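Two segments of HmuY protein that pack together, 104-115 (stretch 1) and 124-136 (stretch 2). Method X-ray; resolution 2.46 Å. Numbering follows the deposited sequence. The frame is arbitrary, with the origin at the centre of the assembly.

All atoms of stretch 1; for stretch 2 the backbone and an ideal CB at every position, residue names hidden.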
# COMPACT_ATOMS: atom_id res chain seq x y z
N TYR A 104 5.02 8.72 14.47
CA TYR A 104 4.74 8.60 13.05
C TYR A 104 5.84 7.76 12.40
O TYR A 104 7.01 7.90 12.73
CB TYR A 104 4.56 10.00 12.47
CG TYR A 104 3.21 10.60 12.78
CD1 TYR A 104 2.92 11.11 14.04
CD2 TYR A 104 2.22 10.68 11.81
CE1 TYR A 104 1.68 11.66 14.34
CE2 TYR A 104 0.99 11.25 12.08
CZ TYR A 104 0.72 11.73 13.35
OH TYR A 104 -0.50 12.26 13.62
N VAL A 105 5.44 6.87 11.46
CA VAL A 105 6.38 5.92 10.87
C VAL A 105 6.66 6.27 9.42
O VAL A 105 5.72 6.39 8.64
CB VAL A 105 5.86 4.47 10.99
CG1 VAL A 105 6.92 3.49 10.51
CG2 VAL A 105 5.38 4.14 12.40
N ALA A 106 7.95 6.40 9.05
CA ALA A 106 8.38 6.65 7.68
C ALA A 106 8.43 5.34 6.88
O ALA A 106 8.43 4.26 7.47
CB ALA A 106 9.74 7.33 7.68
N ASP A 107 8.47 5.46 5.55
CA ASP A 107 8.65 4.30 4.68
C ASP A 107 10.05 3.73 4.87
O ASP A 107 10.99 4.48 5.12
CB ASP A 107 8.39 4.64 3.20
CG ASP A 107 6.96 5.03 2.88
OD1 ASP A 107 6.22 5.39 3.82
OD2 ASP A 107 6.60 5.00 1.67
N ALA A 108 10.18 2.41 4.74
CA ALA A 108 11.45 1.72 4.93
C ALA A 108 11.61 0.67 3.84
O ALA A 108 10.62 0.25 3.25
CB ALA A 108 11.49 1.11 6.31
N PRO A 109 12.86 0.26 3.50
CA PRO A 109 13.10 -0.76 2.47
C PRO A 109 12.34 -2.05 2.76
O PRO A 109 12.26 -2.48 3.91
CB PRO A 109 14.61 -0.99 2.53
CG PRO A 109 15.16 0.33 3.04
CD PRO A 109 14.12 0.80 4.05
N ALA A 110 11.75 -2.63 1.71
CA ALA A 110 10.96 -3.84 1.80
C ALA A 110 10.89 -4.49 0.42
O ALA A 110 10.98 -3.81 -0.60
CB ALA A 110 9.57 -3.55 2.34
N ASP A 111 10.76 -5.82 0.41
CA ASP A 111 10.55 -6.56 -0.82
C ASP A 111 9.06 -6.80 -1.00
O ASP A 111 8.36 -7.06 -0.02
CB ASP A 111 11.28 -7.91 -0.79
CG ASP A 111 12.79 -7.81 -0.65
OD1 ASP A 111 13.33 -6.75 -0.99
OD2 ASP A 111 13.41 -8.80 -0.21
N ILE A 112 8.59 -6.70 -2.25
CA ILE A 112 7.21 -7.04 -2.59
C ILE A 112 7.23 -8.22 -3.56
O ILE A 112 8.24 -8.49 -4.21
CB ILE A 112 6.44 -5.83 -3.17
CG1 ILE A 112 7.09 -5.30 -4.45
CG2 ILE A 112 6.22 -4.73 -2.13
CD1 ILE A 112 6.14 -4.53 -5.36
N VAL A 113 6.09 -8.90 -3.65
CA VAL A 113 5.90 -9.97 -4.61
C VAL A 113 5.30 -9.41 -5.89
O VAL A 113 4.17 -8.93 -5.85
CB VAL A 113 5.00 -11.08 -4.02
CG1 VAL A 113 4.75 -12.20 -5.02
CG2 VAL A 113 5.62 -11.64 -2.75
N VAL A 114 6.04 -9.52 -7.00
CA VAL A 114 5.58 -9.03 -8.30
C VAL A 114 5.07 -10.15 -9.20
O VAL A 114 4.32 -9.88 -10.14
CB VAL A 114 6.59 -8.13 -9.04
CG1 VAL A 114 6.79 -6.80 -8.33
CG2 VAL A 114 7.92 -8.82 -9.29
N ASP A 115 5.49 -11.40 -8.95
CA ASP A 115 5.13 -12.51 -9.83
C ASP A 115 5.01 -13.79 -9.01
O ASP A 115 6.00 -14.30 -8.48
CB ASP A 115 6.17 -12.74 -10.93
CG ASP A 115 5.72 -13.71 -12.03
OD1 ASP A 115 4.74 -14.47 -11.80
OD2 ASP A 115 6.32 -13.68 -13.13
N UNK A 124 8.95 -20.78 -6.67
CA UNK A 124 9.71 -19.61 -7.10
C UNK A 124 8.81 -18.38 -7.04
O UNK A 124 7.64 -18.44 -7.41
CB UNK A 124 10.27 -19.81 -8.51
N UNK A 125 9.39 -17.26 -6.58
CA UNK A 125 8.72 -15.97 -6.57
C UNK A 125 9.62 -14.91 -7.20
O UNK A 125 10.82 -14.87 -6.89
CB UNK A 125 8.34 -15.57 -5.14
N UNK A 126 9.00 -14.06 -8.02
CA UNK A 126 9.58 -12.79 -8.44
C UNK A 126 9.36 -11.72 -7.37
O UNK A 126 8.23 -11.39 -7.03
CB UNK A 126 8.98 -12.34 -9.77
N UNK A 127 10.48 -11.19 -6.85
CA UNK A 127 10.51 -10.22 -5.77
C UNK A 127 11.16 -8.94 -6.27
O UNK A 127 12.11 -9.02 -7.06
CB UNK A 127 11.26 -10.77 -4.55
N UNK A 128 10.71 -7.78 -5.78
CA UNK A 128 11.37 -6.52 -6.08
C UNK A 128 11.62 -5.77 -4.77
O UNK A 128 10.73 -5.69 -3.92
CB UNK A 128 10.53 -5.68 -7.05
N UNK A 129 12.85 -5.26 -4.63
CA UNK A 129 13.21 -4.44 -3.47
C UNK A 129 12.72 -3.01 -3.70
O UNK A 129 13.15 -2.35 -4.65
CB UNK A 129 14.72 -4.46 -3.23
N UNK A 130 11.80 -2.56 -2.84
CA UNK A 130 11.21 -1.24 -2.95
C UNK A 130 11.13 -0.58 -1.57
O UNK A 130 11.94 -0.88 -0.70
CB UNK A 130 9.82 -1.33 -3.59
N UNK A 131 10.17 0.35 -1.39
CA UNK A 131 9.93 1.02 -0.12
C UNK A 131 8.47 0.81 0.26
O UNK A 131 7.59 0.99 -0.58
CB UNK A 131 10.27 2.51 -0.20
N UNK A 132 8.20 0.40 1.51
CA UNK A 132 6.83 0.30 1.98
C UNK A 132 6.71 1.04 3.30
O UNK A 132 7.71 1.22 3.98
CB UNK A 132 6.40 -1.16 2.13
N UNK A 133 5.48 1.43 3.64
CA UNK A 133 5.20 2.01 4.95
C UNK A 133 4.54 0.95 5.83
O UNK A 133 3.42 0.52 5.55
CB UNK A 133 4.31 3.25 4.82
N UNK A 134 5.26 0.56 6.89
CA UNK A 134 4.87 -0.56 7.73
C UNK A 134 3.57 -0.28 8.49
O UNK A 134 2.75 -1.18 8.66
CB UNK A 134 5.99 -0.89 8.72
N UNK A 135 3.40 0.97 8.95
CA UNK A 135 2.25 1.37 9.73
C UNK A 135 0.99 1.32 8.86
O UNK A 135 0.01 0.69 9.22
CB UNK A 135 2.46 2.77 10.31
N UNK A 136 1.03 1.99 7.71
CA UNK A 136 -0.15 2.02 6.87
C UNK A 136 -0.52 0.59 6.45
O UNK A 136 -1.70 0.28 6.27
CB UNK A 136 0.08 2.91 5.65

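Positions 124-132 form a strand that pairs antiparallel with stretch 1; because the chain is extended, successive side chains alternate in direction. At position 124 the ideal CB finds nothing of stretch 1 within reach, and stretch 1 does not decide the choice; the residue is Val124, whose O accepts from a water that also donates to Asp115 O.

Position 125 points sideways, its CB 4.9 Å from Val113 CG1. A long apolar chain could reach back to that methyl, and Leu125 does so, CD2 lying 3.9 Å from Val113 CG1.

Position 126 is tight. The register slips here in a beta bulge, so that 126 faces both Val114 and Asp115, and an ideal CB would sit only 3.1 Å from Asp115 CB. Lack of a side chain is the simplest answer, although phi and psi are ordinary strand values. Gly126 fits: its O accepts from Val114 N at 2.9 Å and, weakly, from Asp115 N at 3.3 Å, while its N donates to Asp115 O at 3.0 Å.

Position 127 shares a face with Asp111 and Val113. Either a polar or a flexible apolar chain seems possible. Met127 bends its end toward Val113, although the modelled contact is too close to interpret in detail.

Position 128 lies on the other face; the ideal CB at 128 lies 4.1 Å from Val114 CG1 and 4.3 Å from Ile112 CG1, an apolar setting that favours a beta-branched or other aliphatic residue. Val128 places CG2 3.6 Å from Val114 CG2, and its backbone pairs with Ile112 in both directions.

At 129 the CB lies 3.5 Å from Asp111 OD1, so a basic or polar residue is attractive. Lys129 is basic, but its extended chain carries NZ away from that carboxylate; the aliphatic part makes the contact, CG lying 3.4 Å from Asp111 OD1.

Position 130 returns to the face of Ala110 and Ile112, where a modest beta-branched residue suits. Thr130 packs its CG2 3.8 Å from Ile112 CG2, and its backbone N donates to Ala110 O at 2.7 Å.

Position 131 points away, yet a flexible chain could curl back over Pro109. Met131 does, with SD 3.9 Å from Pro109 CD.

The CB at 132 is 4.0 Å from Ala110 CB; that small side chain leaves space for a larger aliphatic one. Leu132 fills it, CD1 lying 3.8 Å from Ile112 CG2.

Position 133 meets two acceptors, Val105 O and Asp107 OD1, and so calls for a side-chain donor. Asn133 answers with ND2, hydrogen-bonded to Val105 O at 2.8 Å and to Asp107 OD1 at 2.9 Å; its OD1 accepts from the backbone N of 136.

Position 134 has room for a side chain, but Gly134 has none; its N donates to a water that also bonds Ala106 O and Leu132 O. Position 135 points toward Val105, where any chain with aliphatic carbon would do: Glu135 sets CB 3.8 Å from Val105 CG2. Position 136, out of reach, is Met136.

Stretch 2 (124-136) VLGMVKTMLNGEM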
# COMPACT_ATOMS: atom_id res chain seq x y z
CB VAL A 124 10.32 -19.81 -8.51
CG1 VAL A 124 10.84 -18.50 -9.11
CG2 VAL A 124 11.39 -20.88 -8.54
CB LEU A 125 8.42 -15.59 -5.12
CG LEU A 125 7.31 -16.37 -4.42
CD1 LEU A 125 7.37 -16.14 -2.92
CD2 LEU A 125 5.94 -15.96 -4.96
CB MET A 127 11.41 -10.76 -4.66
CG MET A 127 10.93 -12.07 -4.06
SD MET A 127 9.59 -11.80 -2.88
CE MET A 127 8.23 -12.36 -3.89
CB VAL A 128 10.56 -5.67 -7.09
CG1 VAL A 128 11.13 -4.29 -7.32
CG2 VAL A 128 10.40 -6.39 -8.41
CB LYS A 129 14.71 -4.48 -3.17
CG LYS A 129 15.07 -3.91 -1.81
CD LYS A 129 16.53 -3.95 -1.48
CE LYS A 129 16.86 -2.98 -0.36
NZ LYS A 129 18.27 -2.51 -0.43
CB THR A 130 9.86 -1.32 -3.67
OG1 THR A 130 9.43 0.03 -3.87
CG2 THR A 130 8.84 -2.14 -2.89
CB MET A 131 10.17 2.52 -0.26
CG MET A 131 11.63 2.90 -0.48
SD MET A 131 12.62 2.69 1.01
CE MET A 131 12.37 4.25 1.85
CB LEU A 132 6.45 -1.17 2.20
CG LEU A 132 6.27 -2.05 0.97
CD1 LEU A 132 5.63 -3.37 1.39
CD2 LEU A 132 5.42 -1.39 -0.11
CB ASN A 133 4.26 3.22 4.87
CG ASN A 133 4.16 3.91 6.21
OD1 ASN A 133 3.45 3.45 7.11
ND2 ASN A 133 4.86 5.03 6.35
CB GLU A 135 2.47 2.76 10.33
CG GLU A 135 1.50 3.14 11.44
CD GLU A 135 1.68 2.45 12.78
OE1 GLU A 135 2.42 1.45 12.84
OE2 GLU A 135 1.03 2.90 13.74
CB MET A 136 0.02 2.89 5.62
CG MET A 136 -1.28 3.03 4.85
SD MET A 136 -1.33 4.50 3.82
CE MET A 136 -1.80 5.71 5.06
O HOH W 1 7.75 1.64 7.07
O HOH W 2 6.88 -17.08 -9.36
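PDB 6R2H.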